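Local atomic coordinates of amino acid adenylation domain-containing protein (Bacillus stratosphericus LAMA 585, PDB entry 6ULY), a protein that probably selects a keto acid and activates it as an acyl adenylate, serving as an adenylation domain in nonribosomal depsipeptide synthesis. Residues Ser521-Ile524 / Lys525-Ile528. Sequence-based numbering, arbitrary orientation.
Sequences SQHI and KSHI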
loop_
_atom_site.group_PDB
_atom_site.type_symbol
_atom_site.label_atom_id
_atom_site.label_comp_id
_atom_site.label_asym_id
_atom_site.label_seq_id
_atom_site.Cartn_x
_atom_site.Cartn_y
_atom_site.Cartn_z
ATOM N N SER A 521 -20.013 25.087 9.812
ATOM C CA SER A 521 -19.631 23.648 9.759
ATOM C C SER A 521 -20.840 22.786 9.387
ATOM O O SER A 521 -20.699 21.891 8.533
ATOM C CB SER A 521 -19.029 23.199 11.060
ATOM O OG SER A 521 -17.821 23.901 11.303
ATOM N N GLN A 522 -21.991 23.059 10.004
ATOM C CA GLN A 522 -23.261 22.354 9.700
ATOM C C GLN A 522 -23.642 22.620 8.243
ATOM O O GLN A 522 -23.993 21.656 7.554
ATOM C CB GLN A 522 -24.412 22.801 10.606
ATOM C CG GLN A 522 -24.261 22.434 12.077
ATOM C CD GLN A 522 -25.366 23.055 12.903
ATOM O OE1 GLN A 522 -25.126 23.691 13.925
ATOM N NE2 GLN A 522 -26.602 22.895 12.455
ATOM N N HIS A 523 -23.595 23.876 7.792
ATOM C CA HIS A 523 -23.974 24.246 6.403
ATOM C C HIS A 523 -23.007 23.615 5.396
ATOM O O HIS A 523 -23.470 23.193 4.333
ATOM C CB HIS A 523 -24.059 25.765 6.238
ATOM C CG HIS A 523 -25.197 26.388 6.978
ATOM N ND1 HIS A 523 -26.372 25.714 7.263
ATOM C CD2 HIS A 523 -25.348 27.627 7.492
ATOM C CE1 HIS A 523 -27.191 26.508 7.923
ATOM N NE2 HIS A 523 -26.586 27.683 8.076
ATOM N N ILE A 524 -21.714 23.570 5.707
ATOM C CA ILE A 524 -20.698 22.935 4.819
ATOM C C ILE A 524 -21.091 21.468 4.615
ATOM O O ILE A 524 -21.185 21.003 3.465
ATOM C CB ILE A 524 -19.284 23.083 5.418
ATOM C CG1 ILE A 524 -18.763 24.521 5.305
ATOM C CG2 ILE A 524 -18.310 22.091 4.785
ATOM C CD1 ILE A 524 -17.478 24.787 6.104
ATOM N N LYS A 525 -21.315 20.762 5.715
ATOM C CA LYS A 525 -21.640 19.322 5.676
ATOM C C LYS A 525 -22.900 19.136 4.828
ATOM O O LYS A 525 -22.890 18.281 3.918
ATOM C CB LYS A 525 -21.769 18.806 7.113
ATOM C CG LYS A 525 -21.733 17.293 7.249
ATOM C CD LYS A 525 -21.453 16.783 8.659
ATOM C CE LYS A 525 -22.626 16.060 9.295
ATOM N NZ LYS A 525 -22.329 15.660 10.692
ATOM N N SER A 526 -23.944 19.922 5.089
ATOM C CA SER A 526 -25.287 19.695 4.492
ATOM C C SER A 526 -25.327 20.222 3.052
ATOM O O SER A 526 -25.971 19.575 2.213
ATOM C CB SER A 526 -26.388 20.278 5.346
ATOM O OG SER A 526 -26.402 21.696 5.268
ATOM N N HIS A 527 -24.673 21.348 2.765
ATOM C CA HIS A 527 -24.646 21.932 1.402
ATOM C C HIS A 527 -23.821 21.050 0.461
ATOM O O HIS A 527 -24.196 20.921 -0.712
ATOM C CB HIS A 527 -24.127 23.365 1.445
ATOM C CG HIS A 527 -24.277 24.087 0.151
ATOM N ND1 HIS A 527 -25.481 24.158 -0.519
ATOM C CD2 HIS A 527 -23.388 24.780 -0.592
ATOM C CE1 HIS A 527 -25.324 24.860 -1.625
ATOM N NE2 HIS A 527 -24.047 25.252 -1.693
ATOM N N ILE A 528 -22.734 20.458 0.940
ATOM C CA ILE A 528 -21.929 19.526 0.100
ATOM C C ILE A 528 -22.720 18.226 -0.093
ATOM O O ILE A 528 -22.696 17.680 -1.214
ATOM C CB ILE A 528 -20.533 19.288 0.711
ATOM C CG1 ILE A 528 -19.659 20.540 0.594
ATOM C CG2 ILE A 528 -19.848 18.078 0.084
ATOM C CD1 ILE A 528 -18.342 20.407 1.305
#
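Two successive turns of the amphipathic helix 514-532, the crossover helix between strands 502-509 and 539-543, meet here through Ile524 and Ile528, one turn apart on the buried side. The two side chains run alongside each other toward the sheet, CG2 of Ile524 lying 3.9 Å from CD1 of Ile528. In both, CG1 sits beside the backbone N (chi1 -73° and -71°), a staggered form that suits beta-branched isoleucine in a helix and turns CG2 of Ile524 to its neighbour. The pair packs on Leu505 and Ile539 of the two flanking strands, while Ile528 also meets Ile473, Ile476 and Ala477 of helix 470-477. Four i to i+4 backbone hydrogen bonds join the turns, among them Ile528 N to Ile524 O at 3.0 Å and His527 N to His523 O at 2.7 Å. On the outer side, Ser526 curls its hydroxyl back over the preceding turn: with chi1 73°, OG comes 3.3 Å from Gln522 O and 3.4 Å from His523 O, two weak hydrogen bonds at most, competing for one proton. His527 NE2 hydrogen-bonds Glu479 OE1 while its side chain touches Ile476 and Val480, suiting the edge of the buried face. Lys525 touches Ile539 and Ala536, and its end leads away, as befits an exposed border site. Apolar residues spaced four apart beneath a polar outer surface are typical of the helix in a beta-alpha-beta crossover.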